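Local atomic coordinates of cytosol aminopeptidase (Coxiella burnetii, PDB entry 3IJ3), a protein that probably acts as a manganese-dependent metalloaminopeptidase of the M17 family, removing amino acids from the N-termini of peptides. Residues A[385-395]-A[468-476]. Residues are numbered along the deposited sequence; the frame is centred on the assembly and turned at random.
Sequences ALIDASLKTDD and MALRAVFHY
Asp-395 places its carboxylate over the first turn of helix 470-476, a worked example of an acidic side chain from elsewhere in the chain accepting N-H groups at a helix start, where Ala-469 holds the N-cap position. OD2 takes the Ala-472 N-H on its anti lone pair (3.0 Å, N-H...O 160°), while OD1 receives Ala-469 N on its syn side in a more bent bond (137°); a water joins OD1 and Ala-469 N as well. A Schellman motif with Asp-394 at positive phi ends helix 385-393, and Ser-390 OG holds the Asp-395 carbonyl from above its plane.

Helices 380-393 and 470-481 pack together within the catalytic domain, their axes approaching to 8.0 Å with apolar side chains between them. Ala-385 CB lies 3.5 Å from Tyr-476 CE1, and Leu-386 CD2 meets Tyr-476 CB at 3.7 Å; Val-473 also touches Phe-448 of strand 445-454.

At the outer margin Lys-392 CB lies over one face of the His-475 ring, whose NE2 shares a water with Lys-392 NZ. Thr-393 CG2 touches His-475 CB (3.6 Å), and Thr-393 OG1 donates to Ala-389 O.

The carboxylate's negative charge is probably stabilised by the helix dipole, tying the turn that follows one helix to the start of the other.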
loop_
_atom_site.group_PDB
_atom_site.type_symbol
_atom_site.label_atom_id
_atom_site.label_comp_id
_atom_site.label_asym_id
_atom_site.label_seq_id
_atom_site.Cartn_x
_atom_site.Cartn_y
_atom_site.Cartn_z
ATOM N N ALA A 385 -30.945 22.034 -22.070
ATOM C CA ALA A 385 -31.630 23.123 -21.360
ATOM C C ALA A 385 -30.927 23.424 -20.028
ATOM O O ALA A 385 -30.785 24.583 -19.626
ATOM C CB ALA A 385 -33.117 22.774 -21.148
ATOM N N LEU A 386 -30.448 22.373 -19.366
ATOM C CA LEU A 386 -29.722 22.539 -18.088
ATOM C C LEU A 386 -28.352 23.172 -18.343
ATOM O O LEU A 386 -27.875 23.993 -17.533
ATOM C CB LEU A 386 -29.612 21.207 -17.342
ATOM C CG LEU A 386 -30.905 20.717 -16.674
ATOM C CD1 LEU A 386 -30.917 19.203 -16.317
ATOM C CD2 LEU A 386 -31.194 21.586 -15.462
ATOM N N ILE A 387 -27.710 22.781 -19.453
ATOM C CA ILE A 387 -26.440 23.383 -19.840
ATOM C C ILE A 387 -26.651 24.886 -20.099
ATOM O O ILE A 387 -25.865 25.702 -19.624
ATOM C CB ILE A 387 -25.798 22.674 -21.047
ATOM C CG1 ILE A 387 -25.251 21.296 -20.605
ATOM C CG2 ILE A 387 -24.656 23.538 -21.634
ATOM C CD1 ILE A 387 -24.977 20.347 -21.754
ATOM N N ASP A 388 -27.698 25.232 -20.848
ATOM C CA ASP A 388 -28.039 26.652 -21.107
ATOM C C ASP A 388 -28.259 27.416 -19.798
ATOM O O ASP A 388 -27.765 28.544 -19.628
ATOM C CB ASP A 388 -29.309 26.767 -21.958
ATOM C CG ASP A 388 -29.102 26.341 -23.412
ATOM O OD1 ASP A 388 -27.935 26.229 -23.840
ATOM O OD2 ASP A 388 -30.128 26.148 -24.130
ATOM N N ALA A 389 -29.006 26.797 -18.875
ATOM C CA ALA A 389 -29.277 27.400 -17.563
ATOM C C ALA A 389 -27.978 27.623 -16.783
ATOM O O ALA A 389 -27.836 28.621 -16.077
ATOM C CB ALA A 389 -30.265 26.509 -16.743
ATOM N N SER A 390 -27.034 26.686 -16.907
ATOM C CA SER A 390 -25.733 26.799 -16.249
ATOM C C SER A 390 -24.973 28.051 -16.688
ATOM O O SER A 390 -24.344 28.742 -15.878
ATOM C CB SER A 390 -24.881 25.575 -16.634
ATOM O OG SER A 390 -23.645 25.613 -16.004
ATOM N N LEU A 391 -25.013 28.307 -17.985
ATOM C CA LEU A 391 -24.338 29.474 -18.568
ATOM C C LEU A 391 -25.028 30.773 -18.146
ATOM O O LEU A 391 -24.355 31.745 -17.729
ATOM C CB LEU A 391 -24.283 29.329 -20.077
ATOM C CG LEU A 391 -23.330 28.259 -20.580
ATOM C CD1 LEU A 391 -23.481 28.060 -22.089
ATOM C CD2 LEU A 391 -21.886 28.640 -20.220
ATOM N N LYS A 392 -26.359 30.781 -18.183
ATOM C CA LYS A 392 -27.111 31.985 -17.788
ATOM C C LYS A 392 -26.903 32.381 -16.318
ATOM O O LYS A 392 -26.857 33.573 -15.995
ATOM C CB LYS A 392 -28.610 31.822 -18.065
ATOM C CG LYS A 392 -28.963 31.745 -19.532
ATOM C CD LYS A 392 -30.467 31.923 -19.762
ATOM C CE LYS A 392 -30.845 32.021 -21.258
ATOM N NZ LYS A 392 -30.597 30.781 -22.053
ATOM N N THR A 393 -26.794 31.391 -15.434
ATOM C CA THR A 393 -26.626 31.614 -14.013
ATOM C C THR A 393 -25.178 31.607 -13.515
ATOM O O THR A 393 -24.936 31.887 -12.343
ATOM C CB THR A 393 -27.349 30.509 -13.212
ATOM O OG1 THR A 393 -26.837 29.221 -13.608
ATOM C CG2 THR A 393 -28.859 30.561 -13.466
ATOM N N ASP A 394 -24.236 31.267 -14.380
ATOM C CA ASP A 394 -22.832 31.086 -13.968
ATOM C C ASP A 394 -22.758 30.130 -12.767
ATOM O O ASP A 394 -22.089 30.404 -11.762
ATOM C CB ASP A 394 -22.119 32.414 -13.645
ATOM C CG ASP A 394 -20.621 32.212 -13.323
ATOM O OD1 ASP A 394 -20.037 31.183 -13.762
ATOM O OD2 ASP A 394 -20.024 33.080 -12.642
ATOM N N ASP A 395 -23.509 29.028 -12.841
ATOM C CA ASP A 395 -23.502 27.998 -11.820
ATOM C C ASP A 395 -23.046 26.782 -12.627
ATOM O O ASP A 395 -23.853 26.140 -13.286
ATOM C CB ASP A 395 -24.897 27.821 -11.242
ATOM C CG ASP A 395 -24.954 26.805 -10.137
ATOM O OD1 ASP A 395 -23.901 26.462 -9.547
ATOM O OD2 ASP A 395 -26.095 26.380 -9.830
ATOM N N MET A 468 -24.216 23.582 -4.834
ATOM C CA MET A 468 -23.815 23.735 -6.203
ATOM C C MET A 468 -24.918 23.203 -7.088
ATOM O O MET A 468 -25.844 22.534 -6.620
ATOM C CB MET A 468 -22.481 23.054 -6.440
ATOM C CG MET A 468 -22.418 21.635 -5.969
ATOM S SD MET A 468 -20.728 21.096 -5.607
ATOM C CE MET A 468 -20.377 22.225 -4.254
ATOM N N ALA A 469 -24.867 23.613 -8.343
ATOM C CA ALA A 469 -25.836 23.215 -9.378
ATOM C C ALA A 469 -27.272 23.728 -9.232
ATOM O O ALA A 469 -27.984 23.799 -10.235
ATOM C CB ALA A 469 -25.885 21.698 -9.543
ATOM N N LEU A 470 -27.683 24.087 -8.015
ATOM C CA LEU A 470 -29.069 24.496 -7.756
ATOM C C LEU A 470 -29.583 25.710 -8.435
ATOM O O LEU A 470 -30.759 25.730 -8.812
ATOM C CB LEU A 470 -29.360 24.646 -6.244
ATOM C CG LEU A 470 -29.229 23.413 -5.410
ATOM C CD1 LEU A 470 -30.001 23.683 -4.103
ATOM C CD2 LEU A 470 -29.825 22.251 -6.155
ATOM N N ARG A 471 -28.760 26.752 -8.561
ATOM C CA ARG A 471 -29.212 27.947 -9.248
ATOM C C ARG A 471 -29.513 27.615 -10.701
ATOM O O ARG A 471 -30.524 28.059 -11.233
ATOM C CB ARG A 471 -28.235 29.125 -9.146
ATOM C CG ARG A 471 -28.006 29.600 -7.710
ATOM C CD ARG A 471 -27.787 31.090 -7.666
ATOM N NE ARG A 471 -28.986 31.760 -8.160
ATOM C CZ ARG A 471 -29.139 32.215 -9.398
ATOM N NH1 ARG A 471 -28.146 32.128 -10.273
ATOM N NH2 ARG A 471 -30.271 32.790 -9.747
ATOM N N ALA A 472 -28.666 26.790 -11.317
ATOM C CA ALA A 472 -28.870 26.390 -12.722
ATOM C C ALA A 472 -30.167 25.608 -12.824
ATOM O O ALA A 472 -31.009 25.894 -13.676
ATOM C CB ALA A 472 -27.698 25.506 -13.234
ATOM N N VAL A 473 -30.317 24.596 -11.976
ATOM C CA VAL A 473 -31.538 23.768 -12.019
ATOM C C VAL A 473 -32.784 24.615 -11.771
ATOM O O VAL A 473 -33.773 24.476 -12.491
ATOM C CB VAL A 473 -31.506 22.588 -11.046
ATOM C CG1 VAL A 473 -32.857 21.813 -11.078
ATOM C CG2 VAL A 473 -30.316 21.655 -11.363
ATOM N N PHE A 474 -32.743 25.499 -10.771
ATOM C CA PHE A 474 -33.903 26.335 -10.493
ATOM C C PHE A 474 -34.253 27.252 -11.658
ATOM O O PHE A 474 -35.441 27.461 -11.973
ATOM C CB PHE A 474 -33.771 27.132 -9.181
ATOM C CG PHE A 474 -35.044 27.801 -8.791
ATOM C CD1 PHE A 474 -36.106 27.058 -8.303
ATOM C CD2 PHE A 474 -35.206 29.170 -8.936
ATOM C CE1 PHE A 474 -37.323 27.651 -7.989
ATOM C CE2 PHE A 474 -36.418 29.773 -8.599
ATOM C CZ PHE A 474 -37.476 28.992 -8.110
ATOM N N HIS A 475 -33.238 27.849 -12.284
ATOM C CA HIS A 475 -33.458 28.690 -13.458
ATOM C C HIS A 475 -34.205 27.881 -14.538
ATOM O O HIS A 475 -35.188 28.354 -15.134
ATOM C CB HIS A 475 -32.123 29.219 -13.996
ATOM C CG HIS A 475 -32.242 29.959 -15.283
ATOM N ND1 HIS A 475 -32.393 31.328 -15.341
ATOM C CD2 HIS A 475 -32.238 29.523 -16.563
ATOM C CE1 HIS A 475 -32.494 31.700 -16.607
ATOM N NE2 HIS A 475 -32.410 30.622 -17.367
ATOM N N TYR A 476 -33.723 26.673 -14.805
ATOM C CA TYR A 476 -34.360 25.780 -15.762
ATOM C C TYR A 476 -35.851 25.558 -15.406
ATOM O O TYR A 476 -36.734 25.684 -16.260
ATOM C CB TYR A 476 -33.603 24.421 -15.848
ATOM C CG TYR A 476 -34.438 23.403 -16.562
ATOM C CD1 TYR A 476 -34.635 23.493 -17.924
ATOM C CD2 TYR A 476 -35.137 22.442 -15.868
ATOM C CE1 TYR A 476 -35.451 22.609 -18.582
ATOM C CE2 TYR A 476 -35.955 21.540 -16.522
ATOM C CZ TYR A 476 -36.108 21.633 -17.882
ATOM O OH TYR A 476 -36.941 20.776 -18.555
HETATM O O HOH W 1 -31.962 29.051 -19.977
HETATM O O HOH W 2 -22.154 24.560 -9.781
#